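Local coordinates for protein GH127 beta-L-arabinofuranoside (Geobacillus stearothermophilus, PDB 4QK0) that hydrolyses beta-L-arabinofuranosides as a glycoside hydrolase of family GH127, probably releasing L-arabinose from arabinose-containing sugars, at the interface of chains A and B. Sequence-based numbering; all coordinates share one arbitrary frame. Chains: chain A/B, GH127 beta-L-arabinofuranoside.

Contact 1 and contact 2 are two patches of one two-fold symmetric interface between identical chains, the centres of their C-alpha atoms about 23 Å apart; they have no residue in common. Contact 1 joins catalytic-domain segments of both chains, loop segments of chain A between residues 312 and 329 against the 3-10 helix 389-393 of chain B and the residues flanking it. Contact 2 pairs strand 534-539 of chain A with strand 613-614 of chain B, through C-terminal regions. Symmetry repeats each patch with the chains exchanged, so the pair is tied at both catalytic and C-terminal levels, which would fit a dimer, although the structure alone does not prove one.

Contact 1: the interface of chains A and B. Residues chain A 312-313, 320-321, 324, 326, 329; chain B 388, 390-391, 394.
Loop segments of one GH127 catalytic domain meet 3-10 helix 389-393 of the other and the residues flanking it; B:Arg394 buries the most surface of this patch. Across the interface its guanidinium bonds to A:Ser312 and A:Asp324. NH1 and NH2 of B:Arg394 together grip the carbonyl oxygen of A:Ser312 end-on, NH1 at 2.9 Å from O and NH2 at 3.1 Å from it. The NH2 bond lies in the carbonyl plane, whereas NH1 stands above that plane. The arginine chain bends at chi3 (58°).

The ionic contact uses the same NH1, which forms a salt bridge to the carboxylate oxygen OD2 of A:Asp324 at 2.8 Å. The side chains meet tip to tip: OD2 lies in the guanidinium plane, NH1 stands above the carboxylate plane, and the two planes are steeply turned (77°). A:Thr320 is the second-shell support: its hydroxyl OG1 donates to the anti lone pair of A:Asp324 OD2 at 2.7 Å and also bonds to A:Ser312 OG. Two donors on OD2 would probably favour the ionised carboxylate.

Apolar packing centres on A:Phe321, its CG in the crowded position between backbone N and carbonyl carbon (chi1 59°). The ring tip CZ abuts B:Ala391 CA at 3.6 Å. CE1 approaches B:Trp388 CH2 at 3.6 Å, the rings edge-to-face, tip to tip, toward the indole rim. B:Lys390 crosses obliquely over the rim of one phenyl face; A:Asp324 CB lies over the opposite rim.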
ATOM      1  N   SER A 312     -10.724  -3.772  -2.333  1.00 21.39           N
ATOM      2  CA  SER A 312      -9.743  -3.296  -1.363  1.00 24.14           C
ATOM      3  C   SER A 312      -8.323  -3.240  -1.933  1.00 19.99           C
ATOM      4  O   SER A 312      -7.427  -2.899  -1.221  1.00 20.27           O
ATOM      5  CB  SER A 312      -9.760  -4.228  -0.138  1.00 23.14           C
ATOM      6  OG  SER A 312      -9.429  -5.546  -0.557  1.00 28.90           O
ATOM      7  N   SER A 313      -8.138  -3.637  -3.174  1.00 18.17           N
ATOM      8  CA  SER A 313      -6.843  -3.671  -3.804  1.00 20.58           C
ATOM      9  C   SER A 313      -6.881  -3.053  -5.204  1.00 23.21           C
ATOM     10  O   SER A 313      -7.650  -3.487  -6.048  1.00 20.22           O
ATOM     11  CB  SER A 313      -6.318  -5.098  -3.891  1.00 21.83           C
ATOM     12  OG  SER A 313      -5.178  -5.227  -4.757  1.00 22.78           O
ATOM     13  N   THR A 320      -9.837  -8.634  -1.870  1.00 22.72           N
ATOM     14  CA  THR A 320      -8.739  -9.392  -1.292  1.00 21.08           C
ATOM     15  C   THR A 320      -9.324 -10.534  -0.467  1.00 21.46           C
ATOM     16  O   THR A 320      -9.411 -11.663  -0.950  1.00 21.34           O
ATOM     17  CB  THR A 320      -7.801  -8.504  -0.465  1.00 21.59           C
ATOM     18  OG1 THR A 320      -8.532  -7.756   0.522  1.00 23.96           O
ATOM     19  CG2 THR A 320      -7.123  -7.544  -1.410  1.00 23.08           C
ATOM     20  N   PHE A 321      -9.583 -10.298   0.817  1.00 23.22           N
ATOM     21  CA  PHE A 321     -10.042 -11.379   1.682  1.00 21.08           C
ATOM     22  C   PHE A 321     -10.748 -10.800   2.869  1.00 21.01           C
ATOM     23  O   PHE A 321     -10.696  -9.570   3.144  1.00 19.86           O
ATOM     24  CB  PHE A 321      -8.852 -12.322   2.072  1.00 25.03           C
ATOM     25  CG  PHE A 321      -7.740 -11.617   2.799  1.00 26.21           C
ATOM     26  CD1 PHE A 321      -7.790 -11.465   4.195  1.00 26.64           C
ATOM     27  CD2 PHE A 321      -6.707 -11.016   2.104  1.00 26.98           C
ATOM     28  CE1 PHE A 321      -6.811 -10.749   4.883  1.00 25.00           C
ATOM     29  CE2 PHE A 321      -5.704 -10.306   2.791  1.00 25.55           C
ATOM     30  CZ  PHE A 321      -5.775 -10.189   4.185  1.00 27.14           C
ATOM     31  N   ASP A 324     -10.072  -7.391   5.343  1.00 22.67           N
ATOM     32  CA  ASP A 324      -8.986  -6.551   4.811  1.00 23.72           C
ATOM     33  C   ASP A 324      -9.567  -5.333   4.121  1.00 21.83           C
ATOM     34  O   ASP A 324      -9.884  -5.341   2.938  1.00 22.41           O
ATOM     35  CB  ASP A 324      -8.089  -7.352   3.848  1.00 24.13           C
ATOM     36  CG  ASP A 324      -6.942  -6.504   3.246  1.00 24.29           C
ATOM     37  OD1 ASP A 324      -6.374  -5.693   3.964  1.00 25.09           O
ATOM     38  OD2 ASP A 324      -6.613  -6.650   2.061  1.00 24.58           O
ATOM     39  N   PRO A 326      -8.559  -1.640   4.184  1.00 19.27           N
ATOM     40  CA  PRO A 326      -7.703  -0.480   4.459  1.00 19.24           C
ATOM     41  C   PRO A 326      -8.349   0.752   3.863  1.00 19.92           C
ATOM     42  O   PRO A 326      -8.912   0.689   2.780  1.00 21.78           O
ATOM     43  CB  PRO A 326      -6.404  -0.815   3.766  1.00 18.43           C
ATOM     44  CG  PRO A 326      -6.835  -1.707   2.616  1.00 21.22           C
ATOM     45  CD  PRO A 326      -7.937  -2.555   3.237  1.00 19.94           C
ATOM     46  N   THR A 329      -5.632   2.896   1.094  1.00 18.80           N
ATOM     47  CA  THR A 329      -5.346   2.200  -0.128  1.00 18.31           C
ATOM     48  C   THR A 329      -6.588   1.505  -0.786  1.00 19.35           C
ATOM     49  O   THR A 329      -6.446   0.790  -1.788  1.00 19.26           O
ATOM     50  CB  THR A 329      -4.305   1.130   0.120  1.00 20.63           C
ATOM     51  OG1 THR A 329      -4.723   0.305   1.217  1.00 22.67           O
ATOM     52  CG2 THR A 329      -2.986   1.762   0.441  1.00 21.20           C
TER
ATOM     53  N   TRP B 388       0.822  -8.878   9.282  1.00 27.07           N
ATOM     54  CA  TRP B 388      -0.391  -9.775   9.305  1.00 28.38           C
ATOM     55  C   TRP B 388      -0.197 -10.743   8.155  1.00 25.30           C
ATOM     56  O   TRP B 388      -0.302 -10.346   7.021  1.00 26.96           O
ATOM     57  CB  TRP B 388      -1.633  -8.938   9.115  1.00 27.82           C
ATOM     58  CG  TRP B 388      -2.928  -9.660   9.080  1.00 28.55           C
ATOM     59  CD1 TRP B 388      -3.192 -10.912   9.558  1.00 28.39           C
ATOM     60  CD2 TRP B 388      -4.180  -9.130   8.650  1.00 27.51           C
ATOM     61  NE1 TRP B 388      -4.514 -11.203   9.402  1.00 25.21           N
ATOM     62  CE2 TRP B 388      -5.150 -10.141   8.848  1.00 28.29           C
ATOM     63  CE3 TRP B 388      -4.583  -7.906   8.093  1.00 27.33           C
ATOM     64  CZ2 TRP B 388      -6.502  -9.974   8.498  1.00 29.30           C
ATOM     65  CZ3 TRP B 388      -5.899  -7.747   7.738  1.00 28.69           C
ATOM     66  CH2 TRP B 388      -6.851  -8.790   7.935  1.00 28.68           C
ATOM     67  N   LYS B 390      -1.504 -13.198   6.435  1.00 25.65           N
ATOM     68  CA  LYS B 390      -2.505 -13.334   5.385  1.00 28.14           C
ATOM     69  C   LYS B 390      -2.442 -12.132   4.417  1.00 24.85           C
ATOM     70  O   LYS B 390      -2.540 -12.295   3.229  1.00 25.47           O
ATOM     71  CB  LYS B 390      -3.903 -13.393   6.036  1.00 31.17           C
ATOM     72  CG  LYS B 390      -4.891 -14.378   5.426  1.00 40.94           C
ATOM     73  CD  LYS B 390      -6.126 -14.505   6.342  1.00 46.07           C
ATOM     74  CE  LYS B 390      -7.194 -15.499   5.758  1.00 54.54           C
ATOM     75  NZ  LYS B 390      -8.625 -15.000   5.782  1.00 53.77           N
ATOM     76  N   ALA B 391      -2.321 -10.926   4.972  1.00 23.40           N
ATOM     77  CA  ALA B 391      -2.238  -9.714   4.175  1.00 24.68           C
ATOM     78  C   ALA B 391      -1.019  -9.569   3.265  1.00 25.44           C
ATOM     79  O   ALA B 391      -1.044  -8.755   2.373  1.00 24.68           O
ATOM     80  CB  ALA B 391      -2.336  -8.512   5.075  1.00 24.54           C
ATOM     81  N   ARG B 394      -1.510  -9.404  -0.436  1.00 20.44           N
ATOM     82  CA  ARG B 394      -1.820  -8.177  -1.164  1.00 22.44           C
ATOM     83  C   ARG B 394      -0.640  -7.777  -2.049  1.00 22.35           C
ATOM     84  O   ARG B 394       0.506  -7.850  -1.660  1.00 19.99           O
ATOM     85  CB  ARG B 394      -2.129  -7.009  -0.258  1.00 20.53           C
ATOM     86  CG  ARG B 394      -3.406  -7.104   0.580  1.00 21.57           C
ATOM     87  CD  ARG B 394      -3.521  -5.932   1.531  1.00 20.47           C
ATOM     88  NE  ARG B 394      -3.500  -4.732   0.714  1.00 22.27           N
ATOM     89  CZ  ARG B 394      -4.550  -4.127   0.209  1.00 26.94           C
ATOM     90  NH1 ARG B 394      -5.766  -4.546   0.481  1.00 28.63           N
ATOM     91  NH2 ARG B 394      -4.406  -3.059  -0.581  1.00 28.08           N
TER

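Contact 2: the interface of chains A and B. Residues chain A 492, 535-538; chain B 608, 613-616.
B:Pro615 buries the most surface in this antiparallel beta-bridge between C-terminal regions of the two chains, followed by A:Lys538 and A:Ile537. The proline follows strand 613-614 and lies against strand 534-539 of chain A, where B:Pro615 CA is 3.5 Å from A:Arg536 O, a main-chain carbonyl oxygen. Its CB is 3.6 Å from the carboxylate oxygen OE1 of A:Glu535, the two side chains lying alongside each other and pointing the same way.

That carboxylate is held by A:Arg492, side-on: NE donates to A:Glu535 OE2 in a salt bridge, and NH2 donates to OE1 at 2.8 Å. Both bonds use syn lone pairs and run close to the guanidinium plane, so the two flat groups are nearly coplanar. An alanine in place of A:Arg492 would remove both bonds and the guanidinium surface alongside B:Pro615, and would probably let A:Glu535 swing away from the proline.

A:Lys538 contributes mainly its backbone. Its amide N donates to B:Arg614 O at 2.8 Å, almost perfectly straight (177° at the hydrogen), yet N stands above the carbonyl plane, off the lone pairs. The return bond, from B:Arg614 N to A:Lys538 O at 3.0 Å, lies in the carbonyl plane. B:Arg614 is poorly ordered. The lysine CB abuts B:Trp608 CZ2 of the indole at 3.5 Å; the indole NE1 adds a weak bond to A:Lys538 O.

A:Ile537 points CG2 at B:Tyr613 CB, 3.7 Å away, the side chains crossing at about a right angle; its CD1 runs beside B:Pro615. A water bridges A:Arg536 O and B:Ile616 O, the latter in a poorly ordered residue. In the fold, A:Arg492 comes from the middle-domain region and braces the C-terminal strand 534-539, against which strand 613-614 of the partner lies.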
ATOM      1  N   ARG A 492     -33.094   2.411  15.526  1.00 36.51           N
ATOM      2  CA  ARG A 492     -33.620   1.759  16.747  1.00 42.08           C
ATOM      3  C   ARG A 492     -34.970   2.433  16.931  1.00 40.32           C
ATOM      4  O   ARG A 492     -35.083   3.659  16.750  1.00 48.42           O
ATOM      5  CB  ARG A 492     -32.857   2.101  18.049  1.00 40.75           C
ATOM      6  CG  ARG A 492     -31.343   2.194  18.072  1.00 53.32           C
ATOM      7  CD  ARG A 492     -30.874   3.442  18.862  1.00 55.07           C
ATOM      8  NE  ARG A 492     -29.417   3.615  18.857  1.00 62.42           N
ATOM      9  CZ  ARG A 492     -28.554   3.105  19.754  1.00 65.47           C
ATOM     10  NH1 ARG A 492     -28.988   2.398  20.807  1.00 59.71           N
ATOM     11  NH2 ARG A 492     -27.236   3.326  19.611  1.00 56.76           N
ATOM     12  N   GLU A 535     -24.802   8.373  15.530  1.00 24.78           N
ATOM     13  CA  GLU A 535     -24.257   7.162  16.019  1.00 27.52           C
ATOM     14  C   GLU A 535     -22.726   7.085  15.789  1.00 27.34           C
ATOM     15  O   GLU A 535     -22.217   7.516  14.771  1.00 24.91           O
ATOM     16  CB  GLU A 535     -24.863   5.979  15.271  1.00 32.01           C
ATOM     17  CG  GLU A 535     -26.369   5.820  15.374  1.00 36.58           C
ATOM     18  CD  GLU A 535     -26.861   5.136  16.661  1.00 39.69           C
ATOM     19  OE1 GLU A 535     -26.104   5.051  17.676  1.00 36.39           O
ATOM     20  OE2 GLU A 535     -28.062   4.736  16.659  1.00 36.81           O
ATOM     21  N   ARG A 536     -22.041   6.468  16.743  1.00 29.93           N
ATOM     22  CA  ARG A 536     -20.630   6.125  16.647  1.00 30.95           C
ATOM     23  C   ARG A 536     -20.554   4.685  16.162  1.00 29.44           C
ATOM     24  O   ARG A 536     -20.930   3.777  16.891  1.00 31.90           O
ATOM     25  CB  ARG A 536     -19.975   6.217  18.032  1.00 33.65           C
ATOM     26  CG  ARG A 536     -19.607   7.629  18.503  1.00 39.47           C
ATOM     27  CD  ARG A 536     -18.944   7.530  19.898  1.00 42.77           C
ATOM     28  NE  ARG A 536     -18.328   8.749  20.390  1.00 51.41           N
ATOM     29  CZ  ARG A 536     -19.006   9.808  20.848  1.00 60.93           C
ATOM     30  NH1 ARG A 536     -20.351   9.815  20.896  1.00 55.14           N
ATOM     31  NH2 ARG A 536     -18.346  10.882  21.258  1.00 59.16           N
ATOM     32  N   ILE A 537     -20.095   4.462  14.947  1.00 24.77           N
ATOM     33  CA  ILE A 537     -20.058   3.120  14.417  1.00 25.46           C
ATOM     34  C   ILE A 537     -18.678   2.483  14.654  1.00 27.37           C
ATOM     35  O   ILE A 537     -17.641   3.109  14.363  1.00 29.53           O
ATOM     36  CB  ILE A 537     -20.365   3.151  12.917  1.00 26.08           C
ATOM     37  CG1 ILE A 537     -21.720   3.868  12.641  1.00 25.89           C
ATOM     38  CG2 ILE A 537     -20.394   1.747  12.354  1.00 27.13           C
ATOM     39  CD1 ILE A 537     -22.921   3.249  13.341  1.00 25.51           C
ATOM     40  N   LYS A 538     -18.677   1.245  15.127  1.00 23.14           N
ATOM     41  CA  LYS A 538     -17.484   0.456  15.285  1.00 28.18           C
ATOM     42  C   LYS A 538     -17.419  -0.702  14.310  1.00 26.61           C
ATOM     43  O   LYS A 538     -18.435  -1.315  14.004  1.00 30.16           O
ATOM     44  CB  LYS A 538     -17.432  -0.120  16.690  1.00 30.56           C
ATOM     45  CG  LYS A 538     -17.334   0.917  17.785  1.00 33.89           C
ATOM     46  CD  LYS A 538     -16.017   1.697  17.831  1.00 38.12           C
ATOM     47  CE  LYS A 538     -14.795   0.756  17.923  1.00 46.05           C
ATOM     48  NZ  LYS A 538     -13.474   1.421  17.942  1.00 45.24           N
TER
ATOM     49  N   TRP B 608     -20.376  -8.132  18.472  1.00 59.86           N
ATOM     50  CA  TRP B 608     -20.639  -7.943  17.044  1.00 54.15           C
ATOM     51  C   TRP B 608     -21.676  -8.977  16.558  1.00 59.13           C
ATOM     52  O   TRP B 608     -22.610  -8.572  15.866  1.00 44.57           O
ATOM     53  CB  TRP B 608     -19.328  -7.870  16.169  1.00 44.14           C
ATOM     54  CG  TRP B 608     -18.845  -6.461  16.113  1.00 37.97           C
ATOM     55  CD1 TRP B 608     -19.037  -5.540  15.119  1.00 34.89           C
ATOM     56  CD2 TRP B 608     -18.200  -5.760  17.180  1.00 35.12           C
ATOM     57  NE1 TRP B 608     -18.510  -4.324  15.498  1.00 34.87           N
ATOM     58  CE2 TRP B 608     -18.002  -4.435  16.760  1.00 34.47           C
ATOM     59  CE3 TRP B 608     -17.777  -6.131  18.445  1.00 34.68           C
ATOM     60  CZ2 TRP B 608     -17.357  -3.489  17.555  1.00 40.36           C
ATOM     61  CZ3 TRP B 608     -17.145  -5.182  19.272  1.00 42.64           C
ATOM     62  CH2 TRP B 608     -16.928  -3.876  18.825  1.00 41.60           C
ATOM     63  N   TYR B 613     -20.371  -3.803  10.975  1.00 24.38           N
ATOM     64  CA  TYR B 613     -20.427  -2.465  11.544  1.00 23.60           C
ATOM     65  C   TYR B 613     -21.566  -2.372  12.549  1.00 26.59           C
ATOM     66  O   TYR B 613     -22.622  -2.859  12.267  1.00 30.53           O
ATOM     67  CB  TYR B 613     -20.651  -1.442  10.407  1.00 21.25           C
ATOM     68  CG  TYR B 613     -19.577  -1.516   9.360  1.00 20.64           C
ATOM     69  CD1 TYR B 613     -18.246  -1.273   9.704  1.00 18.61           C
ATOM     70  CD2 TYR B 613     -19.846  -1.891   8.049  1.00 19.32           C
ATOM     71  CE1 TYR B 613     -17.271  -1.354   8.785  1.00 18.81           C
ATOM     72  CE2 TYR B 613     -18.838  -1.983   7.107  1.00 18.50           C
ATOM     73  CZ  TYR B 613     -17.547  -1.739   7.490  1.00 19.78           C
ATOM     74  OH  TYR B 613     -16.463  -1.829   6.582  1.00 19.37           O
ATOM     75  N   ARG B 614     -21.349  -1.773  13.723  1.00 30.95           N
ATOM     76  CA  ARG B 614     -22.348  -1.712  14.803  1.00 35.08           C
ATOM     77  C   ARG B 614     -22.234  -0.403  15.550  1.00 33.97           C
ATOM     78  O   ARG B 614     -21.123   0.010  15.889  1.00 34.56           O
ATOM     79  CB  ARG B 614     -22.033  -2.740  15.910  1.00 45.48           C
ATOM     80  CG  ARG B 614     -22.455  -4.191  15.883  1.00 55.55           C
ATOM     81  CD  ARG B 614     -23.954  -4.248  15.727  1.00 72.14           C
ATOM     82  NE  ARG B 614     -24.344  -4.171  14.322  1.00 79.89           N
ATOM     83  CZ  ARG B 614     -25.600  -4.147  13.902  1.00 82.13           C
ATOM     84  NH1 ARG B 614     -26.599  -4.204  14.783  1.00 89.35           N
ATOM     85  NH2 ARG B 614     -25.852  -4.087  12.600  1.00 75.53           N
ATOM     86  N   PRO B 615     -23.361   0.152  15.992  1.00 37.52           N
ATOM     87  CA  PRO B 615     -23.392   1.311  16.879  1.00 41.55           C
ATOM     88  C   PRO B 615     -23.247   0.981  18.357  1.00 41.23           C
ATOM     89  O   PRO B 615     -23.943   1.542  19.150  1.00 54.16           O
ATOM     90  CB  PRO B 615     -24.808   1.866  16.612  1.00 41.92           C
ATOM     91  CG  PRO B 615     -25.602   0.627  16.436  1.00 36.62           C
ATOM     92  CD  PRO B 615     -24.726  -0.288  15.655  1.00 37.30           C
ATOM     93  N   ILE B 616     -22.379   0.076  18.743  1.00 48.91           N
ATOM     94  CA  ILE B 616     -22.311  -0.331  20.147  1.00 58.81           C
ATOM     95  C   ILE B 616     -21.015   0.071  20.806  1.00 52.69           C
ATOM     96  O   ILE B 616     -20.024   0.244  20.143  1.00 51.22           O
ATOM     97  CB  ILE B 616     -22.441  -1.851  20.338  1.00 68.89           C
ATOM     98  CG1 ILE B 616     -21.436  -2.587  19.443  1.00 70.92           C
ATOM     99  CG2 ILE B 616     -23.870  -2.322  20.073  1.00 70.84           C
ATOM    100  CD1 ILE B 616     -20.426  -3.430  20.180  1.00 72.07           C
TER
HETATM  101  O   HOH W   1     -19.983   3.028  19.171  1.00 30.70           O